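Long-range contact in replicative DNA helicase (Mycobacterium chimaera, PDB 6RIY), which is the intein of a replicative DNA helicase, a Hedgehog/intein-fold element that probably excises itself from the precursor by protein splicing: residues G18-L26 with P33-D41. Numbering follows the deposited sequence.
Sequences GDVAVGDEL and PTRVVAATD
The carbonyl O of Asp24 is gripped from the facing strand by two backbone groups. Val36 N donates a hydrogen bond to Asp24 O at 2.8 Å. Arg35 CA adds a weaker CA-H...O contact to it. Val36 O in turn accepts from Gly23 N at 2.9 Å. Leu26 and Thr34 form an antiparallel hydrogen-bonded pair, each N bonded to the other's O. Asp24 N bonds to Ala21 O across the type II turn, and Ala21 N gives a second hydrogen bond to Asp24 OD2, from above the carboxylate plane.

Val36 is the main apolar link. Val36 CG2, anti to the carbonyl carbon, lies 3.7 Å from Leu26 CD1. Val36 CG2 also reaches Val20 CG1 at 3.9 Å; both pairs of side chains cross at a slant. Leu8 touches both Val20 and Leu26 from strand 7-9. The extended Arg35 side chain lays one guanidinium face over Gly23 CA, with CZ 3.7 Å from that atom. Thr34 OG1 bonds to Asp128 and Asn129. Val37 and Ala38 both face Glu126 of strand 122-127, a classic beta bulge that sets an extra residue into strand 33-39. The arrangement is an antiparallel beta hairpin, 25-27 with 33-39, at the edge of a four-stranded sheet in the all-beta Hedgehog/intein fold.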
loop_
_atom_site.group_PDB
_atom_site.type_symbol
_atom_site.label_atom_id
_atom_site.label_comp_id
_atom_site.label_asym_id
_atom_site.label_seq_id
_atom_site.Cartn_x
_atom_site.Cartn_y
_atom_site.Cartn_z
ATOM N N GLY A 18 4.755 8.191 -7.104
ATOM C CA GLY A 18 5.697 8.594 -8.143
ATOM C C GLY A 18 6.727 9.608 -7.676
ATOM O O GLY A 18 7.821 9.701 -8.244
ATOM N N ASP A 19 6.389 10.399 -6.663
ATOM C CA ASP A 19 7.245 11.465 -6.165
ATOM C C ASP A 19 8.101 11.046 -4.973
ATOM O O ASP A 19 8.791 11.888 -4.402
ATOM C CB ASP A 19 6.393 12.679 -5.782
ATOM C CG ASP A 19 6.205 13.651 -6.923
ATOM O OD1 ASP A 19 6.843 13.477 -7.980
ATOM O OD2 ASP A 19 5.417 14.607 -6.757
ATOM N N VAL A 20 8.080 9.779 -4.581
ATOM C CA VAL A 20 8.839 9.338 -3.412
ATOM C C VAL A 20 10.299 9.145 -3.784
ATOM O O VAL A 20 10.613 8.527 -4.805
ATOM C CB VAL A 20 8.257 8.035 -2.835
ATOM C CG1 VAL A 20 9.151 7.528 -1.725
ATOM C CG2 VAL A 20 6.866 8.274 -2.315
ATOM N N ALA A 21 11.202 9.640 -2.931
ATOM C CA ALA A 21 12.635 9.427 -3.098
ATOM C C ALA A 21 13.230 8.895 -1.799
ATOM O O ALA A 21 12.639 9.020 -0.720
ATOM C CB ALA A 21 13.357 10.714 -3.524
ATOM N N VAL A 22 14.401 8.260 -1.923
ATOM C CA VAL A 22 15.113 7.776 -0.745
ATOM C C VAL A 22 15.332 8.934 0.213
ATOM O O VAL A 22 15.734 10.034 -0.194
ATOM C CB VAL A 22 16.443 7.118 -1.147
ATOM C CG1 VAL A 22 17.291 6.813 0.082
ATOM C CG2 VAL A 22 16.186 5.857 -1.940
ATOM N N GLY A 23 15.050 8.697 1.494
ATOM C CA GLY A 23 15.197 9.711 2.517
ATOM C C GLY A 23 13.922 10.451 2.852
ATOM O O GLY A 23 13.875 11.127 3.885
ATOM N N ASP A 24 12.893 10.349 2.011
ATOM C CA ASP A 24 11.603 10.950 2.323
ATOM C C ASP A 24 10.955 10.239 3.506
ATOM O O ASP A 24 11.178 9.049 3.734
ATOM C CB ASP A 24 10.660 10.861 1.121
ATOM C CG ASP A 24 11.052 11.787 -0.009
ATOM O OD1 ASP A 24 12.039 12.548 0.147
ATOM O OD2 ASP A 24 10.376 11.743 -1.063
ATOM N N GLU A 25 10.119 10.974 4.241
ATOM C CA GLU A 25 9.337 10.418 5.341
ATOM C C GLU A 25 7.931 10.068 4.857
ATOM O O GLU A 25 7.220 10.928 4.322
ATOM C CB GLU A 25 9.256 11.400 6.508
ATOM C CG GLU A 25 10.552 11.531 7.292
ATOM C CD GLU A 25 10.379 12.313 8.573
ATOM O OE1 GLU A 25 9.555 13.252 8.594
ATOM O OE2 GLU A 25 11.072 11.990 9.562
ATOM N N LEU A 26 7.539 8.811 5.046
ATOM C CA LEU A 26 6.154 8.379 4.957
ATOM C C LEU A 26 5.653 8.151 6.381
ATOM O O LEU A 26 6.293 8.583 7.345
ATOM C CB LEU A 26 6.034 7.119 4.082
ATOM C CG LEU A 26 6.547 7.205 2.637
ATOM C CD1 LEU A 26 6.547 5.823 1.983
ATOM C CD2 LEU A 26 5.730 8.201 1.814
ATOM N N PRO A 33 6.133 8.991 11.652
ATOM C CA PRO A 33 6.983 9.035 10.454
ATOM C C PRO A 33 7.872 7.801 10.339
ATOM O O PRO A 33 8.298 7.215 11.340
ATOM C CB PRO A 33 7.820 10.308 10.660
ATOM C CG PRO A 33 7.009 11.152 11.583
ATOM C CD PRO A 33 6.313 10.180 12.507
ATOM N N THR A 34 8.140 7.402 9.094
ATOM C CA THR A 34 9.090 6.340 8.792
ATOM C C THR A 34 9.854 6.731 7.532
ATOM O O THR A 34 9.287 7.318 6.608
ATOM C CB THR A 34 8.387 4.973 8.632
ATOM O OG1 THR A 34 9.360 3.924 8.569
ATOM C CG2 THR A 34 7.511 4.929 7.386
ATOM N N ARG A 35 11.153 6.450 7.514
ATOM C CA ARG A 35 12.019 6.933 6.443
ATOM C C ARG A 35 12.069 5.926 5.302
ATOM O O ARG A 35 12.088 4.715 5.520
ATOM C CB ARG A 35 13.427 7.198 6.982
ATOM C CG ARG A 35 14.416 7.803 6.004
ATOM C CD ARG A 35 15.783 7.896 6.668
ATOM N NE ARG A 35 16.777 8.583 5.848
ATOM C CZ ARG A 35 17.463 8.007 4.865
ATOM N NH1 ARG A 35 17.255 6.730 4.563
ATOM N NH2 ARG A 35 18.354 8.710 4.177
ATOM N N VAL A 36 12.102 6.436 4.079
ATOM C CA VAL A 36 12.238 5.582 2.909
ATOM C C VAL A 36 13.711 5.230 2.764
ATOM O O VAL A 36 14.564 6.119 2.684
ATOM C CB VAL A 36 11.689 6.289 1.661
ATOM C CG1 VAL A 36 11.922 5.470 0.399
ATOM C CG2 VAL A 36 10.188 6.569 1.863
ATOM N N VAL A 37 14.023 3.934 2.783
ATOM C CA VAL A 37 15.409 3.502 2.672
ATOM C C VAL A 37 15.758 3.064 1.255
ATOM O O VAL A 37 16.952 3.005 0.914
ATOM C CB VAL A 37 15.734 2.379 3.680
ATOM C CG1 VAL A 37 15.624 2.897 5.105
ATOM C CG2 VAL A 37 14.819 1.195 3.483
ATOM N N ALA A 38 14.764 2.777 0.420
ATOM C CA ALA A 38 15.000 2.390 -0.962
ATOM C C ALA A 38 13.722 2.636 -1.746
ATOM O O ALA A 38 12.620 2.655 -1.188
ATOM C CB ALA A 38 15.443 0.927 -1.077
ATOM N N ALA A 39 13.882 2.835 -3.052
ATOM C CA ALA A 39 12.736 3.077 -3.914
ATOM C C ALA A 39 13.112 2.662 -5.325
ATOM O O ALA A 39 14.123 3.128 -5.857
ATOM C CB ALA A 39 12.313 4.548 -3.874
ATOM N N THR A 40 12.304 1.795 -5.924
ATOM C CA THR A 40 12.655 1.252 -7.228
ATOM C C THR A 40 12.482 2.301 -8.319
ATOM O O THR A 40 11.856 3.345 -8.122
ATOM C CB THR A 40 11.786 0.042 -7.577
ATOM O OG1 THR A 40 10.414 0.446 -7.693
ATOM C CG2 THR A 40 11.917 -1.037 -6.526
ATOM N N ASP A 41 13.052 2.002 -9.485
ATOM C CA ASP A 41 12.633 2.667 -10.704
ATOM C C ASP A 41 11.151 2.428 -10.940
ATOM O O ASP A 41 10.536 1.526 -10.359
ATOM C CB ASP A 41 13.393 2.132 -11.921
ATOM C CG ASP A 41 14.886 2.329 -11.832
ATOM O OD1 ASP A 41 15.352 3.024 -10.905
ATOM O OD2 ASP A 41 15.591 1.787 -12.715
#